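Local coordinates for uncharacterized protein (Bacteroides vulgatus, PDB 4FMR) that is of unknown function but probably binds DNA, pairing an HU/IHF-like domain with an Ig-like DUF4469 domain, at residues B[7-12]-B[24-29]; B[77-82]-B[109-114]; B[131-136]-B[213-218]; B[144-149]-B[233-238]; B[183-188]-B[200-205]. All blocks are in the same frame, centred on the assembly; numbering follows the deposited sequence.

Contacts 1 and 2 lie in the HU/IHF-like part of the chain, and contacts 3, 4 and 5 involve the Ig-like part. Contact 1 is a partly buried hairpin held mostly by backbone hydrogen bonds. Contact 2 is buried and fixes a helix start with two such bonds. Their centres are about 24 Å apart. Contact 3 is buried and has no hydrogen bond across it. Contact 4 adds an edge strand and an aromatic stack, and its strand 231-240 lies next to strand 209-217 of contact 3 in the same sheet. Contact 5 is held by apolar side chains and is partly buried. Contacts 1, 2 and 4 also touch the second subunit. Gln26 of contact 1 bonds to Gly134 of contact 3.

Contact 1 of 5, residues B[7-12]-B[24-29]; sequences KAWLVD and IFQLET
This is an antiparallel beta hairpin of the HU/IHF-like domain, joining strands 4-12 and 23-27. Backbone hydrogen bonds come in two reciprocal pairs. Trp9 and Gln26 exchange two, and Val11 and Ile24 exchange two more. The bond from Ile24 N to Val11 O is 3.0 Å and nearly straight, and it runs almost along the C=O axis. Beyond Leu27, Glu28 N adds a 3.0 Å bond to Lys7 O, from above the carbonyl plane. A water links Lys7 N to Glu28 O.

The apolar contacts lie on both faces. On the face of Ala8, Leu10, Phe25 and Leu27, Leu10 and Phe25 lie side by side, with Leu10 CD2 3.6 Å from Phe25 CE1. Trp95 of the second subunit meets the Phe25 ring. On the other face, Val11 CG2 packs on Ile24 CG1 at 3.9 Å.

The polar side chains are on that second face and at the hairpin's end. Gln26 is extended, with CG anti to the backbone N (chi1 178°). Its NE2 bonds to Gly134 O in the Ig-like part, while OE1 lies 3.5 Å from Trp9 CD1. The Glu28 carboxylate stands nearly perpendicular to the indole, and its OE2 comes within 3.3 Å of Trp9 CZ2.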
# COMPACT_ATOMS: atom_id res chain seq x y z
N LYS B 7 10.18 17.80 3.87
CA LYS B 7 11.43 17.98 4.63
C LYS B 7 11.96 16.60 5.02
O LYS B 7 11.19 15.78 5.54
CB LYS B 7 11.21 18.87 5.86
CG LYS B 7 10.87 20.31 5.53
CD LYS B 7 10.42 21.04 6.78
CE LYS B 7 10.09 22.48 6.51
NZ LYS B 7 9.83 23.20 7.78
N ALA B 8 13.24 16.32 4.75
CA ALA B 8 13.78 14.99 5.05
C ALA B 8 15.17 15.04 5.70
O ALA B 8 16.04 15.82 5.30
CB ALA B 8 13.86 14.17 3.77
N TRP B 9 15.37 14.16 6.70
CA TRP B 9 16.62 13.93 7.42
C TRP B 9 17.44 12.85 6.76
O TRP B 9 16.88 11.99 6.07
CB TRP B 9 16.37 13.52 8.88
CG TRP B 9 15.65 14.50 9.74
CD1 TRP B 9 14.41 14.34 10.30
CD2 TRP B 9 16.17 15.73 10.26
NE1 TRP B 9 14.11 15.42 11.11
CE2 TRP B 9 15.17 16.30 11.08
CE3 TRP B 9 17.38 16.42 10.09
CZ2 TRP B 9 15.34 17.53 11.73
CZ3 TRP B 9 17.54 17.65 10.73
CH2 TRP B 9 16.53 18.19 11.53
N LEU B 10 18.75 12.82 7.05
CA LEU B 10 19.65 11.78 6.58
C LEU B 10 19.97 10.89 7.77
O LEU B 10 20.71 11.29 8.68
CB LEU B 10 20.91 12.38 5.92
CG LEU B 10 20.71 13.15 4.62
CD1 LEU B 10 21.88 14.07 4.34
CD2 LEU B 10 20.49 12.23 3.45
N VAL B 11 19.33 9.71 7.82
CA VAL B 11 19.49 8.73 8.90
C VAL B 11 20.22 7.50 8.35
O VAL B 11 20.28 7.31 7.13
CB VAL B 11 18.15 8.35 9.61
CG1 VAL B 11 17.52 9.55 10.32
CG2 VAL B 11 17.15 7.70 8.65
N ASP B 12 20.77 6.66 9.25
CA ASP B 12 21.47 5.44 8.87
C ASP B 12 20.47 4.35 8.49
O ASP B 12 19.40 4.25 9.10
CB ASP B 12 22.41 4.97 9.99
CG ASP B 12 23.62 5.87 10.16
OD1 ASP B 12 24.48 5.91 9.25
OD2 ASP B 12 23.72 6.54 11.22
N ILE B 24 19.95 7.01 4.14
CA ILE B 24 18.59 7.04 3.59
C ILE B 24 17.85 8.32 4.03
O ILE B 24 18.25 8.95 5.02
CB ILE B 24 17.77 5.77 4.00
CG1 ILE B 24 17.82 5.52 5.54
CG2 ILE B 24 18.21 4.55 3.20
CD1 ILE B 24 16.62 4.71 6.14
N PHE B 25 16.75 8.68 3.33
CA PHE B 25 15.95 9.85 3.67
C PHE B 25 14.79 9.46 4.60
O PHE B 25 14.14 8.43 4.40
CB PHE B 25 15.42 10.56 2.42
CG PHE B 25 16.47 11.03 1.44
CD1 PHE B 25 17.18 12.21 1.68
CD2 PHE B 25 16.71 10.35 0.26
CE1 PHE B 25 18.14 12.66 0.77
CE2 PHE B 25 17.66 10.80 -0.66
CZ PHE B 25 18.37 11.96 -0.39
N GLN B 26 14.57 10.27 5.64
CA GLN B 26 13.52 10.08 6.63
C GLN B 26 12.66 11.30 6.67
O GLN B 26 13.16 12.36 7.02
CB GLN B 26 14.12 9.78 8.03
CG GLN B 26 13.06 9.63 9.13
CD GLN B 26 13.56 9.89 10.53
OE1 GLN B 26 14.13 10.94 10.86
NE2 GLN B 26 13.23 9.00 11.43
N LEU B 27 11.35 11.16 6.35
CA LEU B 27 10.41 12.28 6.38
C LEU B 27 10.27 12.83 7.78
O LEU B 27 10.18 12.08 8.74
CB LEU B 27 9.01 11.86 5.84
CG LEU B 27 7.87 12.93 5.85
CD1 LEU B 27 8.14 14.06 4.86
CD2 LEU B 27 6.51 12.30 5.58
N GLU B 28 10.30 14.16 7.87
CA GLU B 28 10.01 14.92 9.08
C GLU B 28 8.51 15.17 9.00
O GLU B 28 8.07 16.02 8.21
CB GLU B 28 10.87 16.20 9.14
CG GLU B 28 10.77 16.96 10.45
CD GLU B 28 11.46 18.31 10.48
OE1 GLU B 28 11.20 19.13 9.57
OE2 GLU B 28 12.20 18.57 11.46
N THR B 29 7.72 14.34 9.71
CA THR B 29 6.26 14.38 9.67
C THR B 29 5.74 15.69 10.29
O THR B 29 6.18 16.10 11.37
CB THR B 29 5.65 13.14 10.32
OG1 THR B 29 6.44 12.00 9.97
CG2 THR B 29 4.19 12.89 9.88
O HOH W 1 7.86 17.41 5.51

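Contact 2 of 5, residues B[77-82]-B[109-114]; sequences TGLFRG and GKALRE
The tight part of this contact is backbone against backbone, where the turn before strand 80-87 meets the start of helix 110-117. Gly109 is the N-cap residue. Without a side chain, it lets the two backbones come close, with the CA atoms of Phe80 and Gly109 3.9 Å apart. Gly109 N bonds to Leu79 O at 2.9 Å, from well above the carbonyl plane. Ala111 N bonds to Gly78 O at 2.7 Å, in plane and on a lone pair. Gly78 O thus takes up a first-turn N-H of the helix. Ala111 CB presses on the same oxygen at 3.1 Å.

An ST turn shapes the loop, with Thr77 OG1 accepting from Leu79 N at 3.3 Å. The apolar flank is less close. Leu79 and Leu112 cross obliquely, and their CD2 atoms are 3.8 Å apart.

The Lys110 side is looser. A water bridges Thr77 O and Lys110 N, and the extended Lys110 chain leads away to a salt bridge with Glu207 of the second subunit. Arg113 pairs with Glu114 and with Asp208 of that subunit.

Strand 80-87 is the middle strand of its three-stranded sheet, between 74-76 and 101-108. The helix follows directly on strand 101-108, so the contact ties the helix start back to the turn between strands 74-76 and 80-87.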
# COMPACT_ATOMS: atom_id res chain seq x y z
N THR B 77 -9.41 5.00 -7.64
CA THR B 77 -9.86 6.39 -7.49
C THR B 77 -8.63 7.20 -7.92
O THR B 77 -7.62 6.61 -8.29
CB THR B 77 -10.38 6.68 -6.06
OG1 THR B 77 -9.28 6.69 -5.15
CG2 THR B 77 -11.45 5.68 -5.59
N GLY B 78 -8.64 8.52 -7.79
CA GLY B 78 -7.45 9.29 -8.09
C GLY B 78 -6.39 9.14 -7.01
O GLY B 78 -5.20 9.33 -7.28
N LEU B 79 -6.80 8.76 -5.78
CA LEU B 79 -5.87 8.62 -4.67
C LEU B 79 -5.23 7.25 -4.58
O LEU B 79 -4.12 7.15 -4.07
CB LEU B 79 -6.57 8.91 -3.32
CG LEU B 79 -6.97 10.36 -3.04
CD1 LEU B 79 -7.58 10.46 -1.68
CD2 LEU B 79 -5.76 11.31 -3.14
N PHE B 80 -5.92 6.19 -4.99
CA PHE B 80 -5.38 4.84 -4.84
C PHE B 80 -6.02 3.83 -5.76
O PHE B 80 -7.13 4.01 -6.23
CB PHE B 80 -5.59 4.33 -3.38
CG PHE B 80 -7.04 4.18 -2.95
CD1 PHE B 80 -7.77 3.04 -3.29
CD2 PHE B 80 -7.69 5.21 -2.28
CE1 PHE B 80 -9.14 2.96 -3.01
CE2 PHE B 80 -9.04 5.10 -1.94
CZ PHE B 80 -9.76 3.98 -2.32
N ARG B 81 -5.34 2.69 -5.90
CA ARG B 81 -5.86 1.47 -6.47
C ARG B 81 -5.81 0.41 -5.36
O ARG B 81 -4.80 0.26 -4.67
CB ARG B 81 -5.13 1.04 -7.75
CG ARG B 81 -5.70 -0.25 -8.38
CD ARG B 81 -4.99 -1.45 -7.82
NE ARG B 81 -5.20 -2.64 -8.65
CZ ARG B 81 -4.52 -3.76 -8.51
NH1 ARG B 81 -3.60 -3.88 -7.56
NH2 ARG B 81 -4.72 -4.77 -9.35
N GLY B 82 -6.92 -0.31 -5.19
CA GLY B 82 -7.03 -1.37 -4.21
C GLY B 82 -7.52 -2.66 -4.82
O GLY B 82 -8.26 -2.65 -5.81
N GLY B 109 -2.63 6.34 -6.45
CA GLY B 109 -3.33 6.60 -7.70
C GLY B 109 -2.73 7.77 -8.45
O GLY B 109 -1.74 8.37 -8.03
N LYS B 110 -3.38 8.14 -9.56
CA LYS B 110 -2.96 9.21 -10.46
C LYS B 110 -2.85 10.59 -9.77
O LYS B 110 -1.90 11.30 -10.06
CB LYS B 110 -3.92 9.32 -11.67
CG LYS B 110 -3.30 10.13 -12.81
CD LYS B 110 -4.27 10.54 -13.89
CE LYS B 110 -3.53 11.40 -14.90
NZ LYS B 110 -4.40 11.73 -16.07
N ALA B 111 -3.81 10.97 -8.92
CA ALA B 111 -3.82 12.27 -8.23
C ALA B 111 -2.57 12.44 -7.36
O ALA B 111 -2.01 13.53 -7.33
CB ALA B 111 -5.07 12.45 -7.38
N LEU B 112 -2.10 11.33 -6.73
CA LEU B 112 -0.90 11.36 -5.91
C LEU B 112 0.33 11.41 -6.78
O LEU B 112 1.23 12.19 -6.48
CB LEU B 112 -0.85 10.17 -4.94
CG LEU B 112 -1.93 10.21 -3.84
CD1 LEU B 112 -1.79 9.03 -2.89
CD2 LEU B 112 -1.93 11.56 -3.10
N ARG B 113 0.36 10.66 -7.89
CA ARG B 113 1.50 10.66 -8.81
C ARG B 113 1.72 12.09 -9.40
O ARG B 113 2.87 12.56 -9.45
CB ARG B 113 1.33 9.62 -9.91
CG ARG B 113 2.58 9.52 -10.80
CD ARG B 113 2.41 8.70 -12.06
NE ARG B 113 1.34 9.19 -12.93
CZ ARG B 113 1.49 10.10 -13.89
NH1 ARG B 113 2.66 10.70 -14.07
NH2 ARG B 113 0.46 10.45 -14.64
N GLU B 114 0.62 12.77 -9.81
CA GLU B 114 0.68 14.13 -10.35
C GLU B 114 1.15 15.10 -9.26
O GLU B 114 2.01 15.92 -9.54
CB GLU B 114 -0.69 14.57 -10.92
CG GLU B 114 -1.15 13.78 -12.14
CD GLU B 114 -0.48 14.08 -13.47
OE1 GLU B 114 0.21 15.12 -13.59
OE2 GLU B 114 -0.71 13.30 -14.43
O HOH W 2 -5.42 6.20 -10.58

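Contact 3 of 5, residues B[131-136]-B[213-218]; sequences FYIGSG and LTVTTQ
Two side-chain clusters make the first shell, with no hydrogen bond between the segments. In one, Ile133 CD1 sits against two side chains of the facing strand. It lies 3.8 Å from Leu213 CD2, where the two chains cross at about a right angle, and 4.0 Å from Val215 CG2. In the other, the Phe131 ring crosses Thr217 obliquely. Its CE1 is 3.8 Å from Thr217 CG2, and its CZ is as far from Val215 O.

Torsions put these groups in place. The Phe131 ring has CG anti to the backbone N (chi1 174°), which carries it across to the other segment. In Ile133, CG1 is anti to the carbonyl carbon and chi2 is extended at 165°, so CD1 becomes the reaching tip. Thr217 offers its methyl to the ring. Its OG1, anti to the backbone N, is bonded to Thr162 O in a loop.

Further out, Arg231 forms a cation-pi contact with Phe131. Leu156, Thr233 and His235 also pack on Ile133. Gly134 and Ser135 both face Phe157 in a classic beta bulge on strand 132-138. Thr214 and Thr216, whose CB atoms lead away from the contact, bond to Ser234 and Ser232 on the neighbouring strand. The nearest CA atoms, those of Ile133 and Val215, are 8.5 Å apart. Two sheets meeting through alternate inward side chains in this way are the buried interior of an Ig-like beta sandwich.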
# COMPACT_ATOMS: atom_id res chain seq x y z
N PHE B 131 20.03 10.40 19.24
CA PHE B 131 18.94 9.75 19.98
C PHE B 131 17.65 10.02 19.23
O PHE B 131 17.05 11.09 19.38
CB PHE B 131 18.87 10.22 21.44
CG PHE B 131 17.69 9.71 22.23
CD1 PHE B 131 17.47 8.34 22.36
CD2 PHE B 131 16.85 10.58 22.90
CE1 PHE B 131 16.39 7.86 23.12
CE2 PHE B 131 15.79 10.10 23.68
CZ PHE B 131 15.58 8.74 23.79
N TYR B 132 17.26 9.05 18.40
CA TYR B 132 16.09 9.16 17.55
C TYR B 132 15.66 7.79 17.03
O TYR B 132 16.43 6.83 17.08
CB TYR B 132 16.40 10.10 16.35
CG TYR B 132 17.53 9.61 15.46
CD1 TYR B 132 17.30 8.67 14.46
CD2 TYR B 132 18.82 10.10 15.61
CE1 TYR B 132 18.34 8.20 13.66
CE2 TYR B 132 19.87 9.64 14.81
CZ TYR B 132 19.62 8.71 13.82
OH TYR B 132 20.64 8.27 13.01
N ILE B 133 14.43 7.75 16.52
CA ILE B 133 13.80 6.64 15.84
C ILE B 133 13.97 6.92 14.34
O ILE B 133 13.42 7.91 13.85
CB ILE B 133 12.31 6.47 16.28
CG1 ILE B 133 12.18 6.23 17.81
CG2 ILE B 133 11.64 5.37 15.45
CD1 ILE B 133 10.75 6.39 18.44
N GLY B 134 14.77 6.09 13.66
CA GLY B 134 15.08 6.23 12.24
C GLY B 134 14.06 5.59 11.33
O GLY B 134 13.55 6.23 10.40
N SER B 135 13.76 4.31 11.58
CA SER B 135 12.80 3.52 10.82
C SER B 135 12.09 2.51 11.72
O SER B 135 12.40 2.38 12.91
CB SER B 135 13.48 2.82 9.66
OG SER B 135 14.78 2.39 10.02
N GLY B 136 11.12 1.82 11.14
CA GLY B 136 10.31 0.83 11.82
C GLY B 136 9.91 -0.31 10.92
O GLY B 136 9.92 -0.17 9.69
N LEU B 213 4.24 7.43 19.12
CA LEU B 213 5.05 6.46 19.83
C LEU B 213 6.26 7.19 20.45
O LEU B 213 6.99 7.90 19.75
CB LEU B 213 5.49 5.28 18.92
CG LEU B 213 6.24 4.12 19.63
CD1 LEU B 213 5.96 2.78 18.96
CD2 LEU B 213 7.75 4.35 19.68
N THR B 214 6.49 6.99 21.75
CA THR B 214 7.60 7.63 22.46
C THR B 214 8.42 6.60 23.21
O THR B 214 7.87 5.70 23.84
CB THR B 214 7.04 8.73 23.39
OG1 THR B 214 6.30 9.66 22.58
CG2 THR B 214 8.14 9.47 24.19
N VAL B 215 9.76 6.74 23.10
CA VAL B 215 10.79 5.97 23.79
C VAL B 215 11.38 6.90 24.84
O VAL B 215 11.97 7.91 24.47
CB VAL B 215 11.88 5.38 22.84
CG1 VAL B 215 13.05 4.78 23.64
CG2 VAL B 215 11.31 4.34 21.87
N THR B 216 11.17 6.59 26.13
CA THR B 216 11.70 7.38 27.25
C THR B 216 12.76 6.52 27.96
O THR B 216 12.50 5.36 28.30
CB THR B 216 10.58 7.84 28.19
OG1 THR B 216 9.63 8.57 27.44
CG2 THR B 216 11.10 8.70 29.34
N THR B 217 13.97 7.07 28.14
CA THR B 217 15.04 6.28 28.73
C THR B 217 16.09 7.16 29.41
O THR B 217 16.21 8.34 29.08
CB THR B 217 15.69 5.38 27.63
OG1 THR B 217 16.60 4.44 28.22
CG2 THR B 217 16.36 6.17 26.50
N GLN B 218 16.85 6.55 30.35
CA GLN B 218 17.97 7.21 31.04
C GLN B 218 19.31 6.65 30.51
O GLN B 218 20.38 6.92 31.07
CB GLN B 218 17.85 7.03 32.56
CG GLN B 218 16.75 7.89 33.15
CD GLN B 218 16.41 7.54 34.57
OE1 GLN B 218 15.78 6.51 34.85
NE2 GLN B 218 16.75 8.42 35.48

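Contact 4 of 5, residues B[144-149]-B[233-238]; sequences TDFSAT and TSHTIY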
# COMPACT_ATOMS: atom_id res chain seq x y z
N THR B 144 7.21 -0.93 6.21
CA THR B 144 8.25 -0.05 6.73
C THR B 144 7.79 1.41 6.67
O THR B 144 8.62 2.30 6.73
CB THR B 144 9.57 -0.23 5.96
OG1 THR B 144 9.33 0.09 4.59
CG2 THR B 144 10.16 -1.65 6.11
N ASP B 145 6.49 1.65 6.58
CA ASP B 145 5.94 3.01 6.52
C ASP B 145 5.40 3.48 7.91
O ASP B 145 4.68 4.46 7.98
CB ASP B 145 4.83 3.08 5.45
CG ASP B 145 3.66 2.12 5.66
OD1 ASP B 145 3.70 1.32 6.63
OD2 ASP B 145 2.72 2.15 4.84
N PHE B 146 5.75 2.76 9.00
CA PHE B 146 5.32 3.02 10.38
C PHE B 146 3.84 2.70 10.59
O PHE B 146 3.24 3.22 11.52
CB PHE B 146 5.64 4.43 10.88
CG PHE B 146 6.92 4.38 11.69
CD1 PHE B 146 8.15 4.48 11.07
CD2 PHE B 146 6.88 4.11 13.05
CE1 PHE B 146 9.32 4.42 11.81
CE2 PHE B 146 8.06 4.02 13.79
CZ PHE B 146 9.27 4.15 13.16
N SER B 147 3.28 1.80 9.76
CA SER B 147 1.98 1.20 9.97
C SER B 147 2.26 -0.08 10.76
O SER B 147 3.30 -0.70 10.56
CB SER B 147 1.24 0.96 8.65
OG SER B 147 1.92 -0.02 7.89
N ALA B 148 1.38 -0.44 11.70
CA ALA B 148 1.62 -1.56 12.59
C ALA B 148 0.33 -2.32 12.91
O ALA B 148 -0.76 -1.82 12.69
CB ALA B 148 2.26 -1.05 13.88
N THR B 149 0.49 -3.54 13.42
CA THR B 149 -0.63 -4.42 13.78
C THR B 149 -0.72 -4.58 15.32
O THR B 149 0.25 -5.01 15.94
CB THR B 149 -0.44 -5.80 13.09
OG1 THR B 149 -0.18 -5.62 11.69
CG2 THR B 149 -1.66 -6.70 13.27
N THR B 233 12.26 10.44 22.74
CA THR B 233 12.29 10.58 21.30
C THR B 233 11.00 9.90 20.81
O THR B 233 10.52 8.92 21.41
CB THR B 233 13.60 10.09 20.67
OG1 THR B 233 13.61 10.58 19.33
CG2 THR B 233 13.76 8.55 20.68
N SER B 234 10.42 10.46 19.75
CA SER B 234 9.13 10.03 19.25
C SER B 234 9.12 9.81 17.76
O SER B 234 10.01 10.26 17.03
CB SER B 234 8.09 11.10 19.57
OG SER B 234 7.79 11.12 20.96
N HIS B 235 8.07 9.12 17.30
CA HIS B 235 7.75 8.88 15.91
C HIS B 235 6.27 8.58 15.83
O HIS B 235 5.74 7.88 16.69
CB HIS B 235 8.59 7.74 15.28
CG HIS B 235 8.59 7.81 13.79
ND1 HIS B 235 7.48 7.45 13.04
CD2 HIS B 235 9.54 8.29 12.95
CE1 HIS B 235 7.78 7.71 11.78
NE2 HIS B 235 9.02 8.18 11.67
N THR B 236 5.60 9.07 14.78
CA THR B 236 4.19 8.80 14.58
C THR B 236 4.02 7.33 14.11
O THR B 236 4.95 6.75 13.52
CB THR B 236 3.59 9.80 13.60
OG1 THR B 236 2.16 9.73 13.70
CG2 THR B 236 4.05 9.57 12.15
N ILE B 237 2.87 6.72 14.40
CA ILE B 237 2.64 5.32 14.05
C ILE B 237 1.15 5.11 13.77
O ILE B 237 0.30 5.60 14.52
CB ILE B 237 3.16 4.33 15.18
CG1 ILE B 237 3.10 2.83 14.76
CG2 ILE B 237 2.44 4.54 16.52
CD1 ILE B 237 3.91 1.79 15.70
N TYR B 238 0.86 4.35 12.74
CA TYR B 238 -0.53 3.99 12.50
C TYR B 238 -0.74 2.57 13.02
O TYR B 238 -0.02 1.65 12.64
CB TYR B 238 -0.93 4.11 11.03
CG TYR B 238 -2.35 3.61 10.79
CD1 TYR B 238 -3.45 4.41 11.09
CD2 TYR B 238 -2.58 2.33 10.30
CE1 TYR B 238 -4.75 3.93 10.95
CE2 TYR B 238 -3.88 1.84 10.15
CZ TYR B 238 -4.96 2.65 10.46
OH TYR B 238 -6.24 2.18 10.27
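This is a buried edge-strand contact combined with an aromatic stack, in the Ig-like fold near the centre of the chain. Short strand 147-149 runs parallel beside strand 231-240 at the edge of a mixed sheet. Ser147 and Tyr238 form the parallel bridge. Tyr238 N bonds to Phe146 O at 2.9 Å, and Ala148 N bonds to Tyr238 O at 2.7 Å, nearly along the C=O axis. Tyr238 is therefore held through both its N-H and its carbonyl.

Before the strand, Asp145 OD1 accepts from Ser147 N in an Asx turn. It also accepts from Ser147 OG at 2.6 Å, on its syn lone pair. Asp145 OD2 bonds to Ser105 of the second subunit, so this turn also reaches the dimer interface.

Between the two strands, Ala148 CB packs on Ile237 CD1. Phe146 has a positive phi of 70°, and its ring turns toward His235. The phenyl and imidazole rings stack face to face, with centroids 3.7 Å apart and planes at 20°. Ile133 and Phe154 also pack against Phe146. The imidazole is fixed in rotation by its own strand: ND1, over the centre of the Phe146 ring, donates to Thr236 O at 2.7 Å, on a lone pair and in the imidazole plane.

Contact 5 of 5, residues B[183-188]-B[200-205]; sequences TKIDND and ILLPAS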
# COMPACT_ATOMS: atom_id res chain seq x y z
N THR B 183 -1.07 4.90 26.39
CA THR B 183 -0.98 3.48 26.72
C THR B 183 0.48 3.17 26.95
O THR B 183 1.27 3.31 26.02
CB THR B 183 -1.60 2.56 25.61
OG1 THR B 183 -2.96 2.90 25.34
CG2 THR B 183 -1.49 1.06 25.93
N LYS B 184 0.85 2.76 28.15
CA LYS B 184 2.23 2.38 28.34
C LYS B 184 2.37 0.88 28.10
O LYS B 184 1.62 0.08 28.65
CB LYS B 184 2.77 2.78 29.72
CG LYS B 184 4.30 2.58 29.78
CD LYS B 184 4.92 3.22 30.98
CE LYS B 184 6.37 2.87 31.04
NZ LYS B 184 6.97 3.29 32.32
N ILE B 185 3.33 0.52 27.26
CA ILE B 185 3.67 -0.87 26.98
C ILE B 185 4.43 -1.40 28.21
O ILE B 185 5.37 -0.74 28.69
CB ILE B 185 4.50 -0.94 25.65
CG1 ILE B 185 3.56 -0.73 24.44
CG2 ILE B 185 5.32 -2.24 25.53
CD1 ILE B 185 4.20 -0.11 23.29
N ASP B 186 4.02 -2.57 28.74
CA ASP B 186 4.71 -3.18 29.87
C ASP B 186 6.16 -3.46 29.45
O ASP B 186 6.40 -3.88 28.32
CB ASP B 186 4.00 -4.47 30.34
CG ASP B 186 4.46 -5.01 31.69
OD1 ASP B 186 5.68 -5.25 31.87
OD2 ASP B 186 3.59 -5.27 32.56
N ASN B 187 7.11 -3.17 30.35
CA ASN B 187 8.54 -3.33 30.09
C ASN B 187 8.91 -4.75 29.66
O ASN B 187 9.88 -4.88 28.93
CB ASN B 187 9.36 -2.95 31.32
CG ASN B 187 9.55 -1.46 31.49
OD1 ASN B 187 9.38 -0.65 30.57
ND2 ASN B 187 9.97 -1.08 32.68
N ASP B 188 8.12 -5.78 30.07
CA ASP B 188 8.41 -7.17 29.68
C ASP B 188 8.01 -7.41 28.20
O ASP B 188 8.48 -8.39 27.61
CB ASP B 188 7.75 -8.21 30.63
CG ASP B 188 6.23 -8.32 30.70
OD1 ASP B 188 5.54 -7.53 30.01
OD2 ASP B 188 5.73 -9.20 31.43
N ILE B 200 9.24 -4.69 20.07
CA ILE B 200 8.19 -4.61 21.07
C ILE B 200 7.02 -5.46 20.64
O ILE B 200 6.89 -5.77 19.46
CB ILE B 200 7.74 -3.12 21.37
CG1 ILE B 200 7.12 -2.43 20.12
CG2 ILE B 200 8.89 -2.29 21.97
CD1 ILE B 200 6.37 -1.11 20.33
N LEU B 201 6.18 -5.85 21.60
CA LEU B 201 4.89 -6.51 21.37
C LEU B 201 3.83 -5.47 21.62
O LEU B 201 3.80 -4.91 22.70
CB LEU B 201 4.66 -7.76 22.25
CG LEU B 201 3.32 -8.51 21.97
CD1 LEU B 201 3.23 -9.01 20.53
CD2 LEU B 201 3.15 -9.70 22.88
N LEU B 202 3.02 -5.15 20.63
CA LEU B 202 1.98 -4.13 20.80
C LEU B 202 0.75 -4.71 21.51
O LEU B 202 0.34 -5.80 21.13
CB LEU B 202 1.56 -3.54 19.44
CG LEU B 202 2.58 -2.67 18.70
CD1 LEU B 202 2.16 -2.45 17.26
CD2 LEU B 202 2.79 -1.34 19.41
N PRO B 203 0.12 -4.02 22.49
CA PRO B 203 -1.14 -4.57 23.07
C PRO B 203 -2.24 -4.76 22.01
O PRO B 203 -2.31 -4.01 21.02
CB PRO B 203 -1.56 -3.50 24.11
CG PRO B 203 -0.37 -2.62 24.28
CD PRO B 203 0.45 -2.69 23.04
N ALA B 204 -3.08 -5.78 22.21
CA ALA B 204 -4.15 -6.19 21.31
C ALA B 204 -5.37 -5.26 21.34
O ALA B 204 -6.07 -5.15 20.34
CB ALA B 204 -4.59 -7.61 21.65
N SER B 205 -5.60 -4.60 22.47
CA SER B 205 -6.75 -3.73 22.74
C SER B 205 -6.68 -2.32 22.09
O SER B 205 -7.64 -1.57 22.22
CB SER B 205 -6.92 -3.56 24.26
OG SER B 205 -5.71 -3.11 24.83
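The two backbones come no closer than 7.2 Å between CA atoms, at Ile185 and Leu202, and share no hydrogen bond. Residues 183-184 belong to edge strand 182-184, and residues 187-188 begin a 3-10 turn. Residues 200-201 end strand 197-201, and the chain then runs on as a loop through Pro203. An Asx turn shapes the first segment's exit. Asp186 OD1 takes a straight 3.1 Å bond from Asp188 N on its anti lone pair.

The side chains bridge the remaining gap, and Ile185 does most of the work. Its CG1 is anti to the carbonyl carbon (chi1 -75°), and the chain continues extended to CD1. That methyl meets Ile200 CD1 at 3.8 Å, with the two chains crossing at about a right angle. Ile200 holds its CG1 in the crowded position between N and C (chi1 63°). Leu202 CD2 is a looser neighbour of Ile185 CD1, at 4.3 Å. One carbon back, Ile185 CG1 lies 3.9 Å from Pro203 CD, again with the side chains roughly perpendicular. At the margin, Thr183 CG2 and Pro203 CG meet tip to tip at 4.2 Å. The side-chain contacts are apolar.

Ile185 is also packed by Val172 and Leu174 of strand 171-176, next to 182-184 in the five-stranded sheet. Ile200 and Leu202 touch Phe154 of strand 153-159, in the four-stranded sheet. The contact therefore closes one margin of the sandwich, where edge strand 182-184 meets the end of strand 197-201.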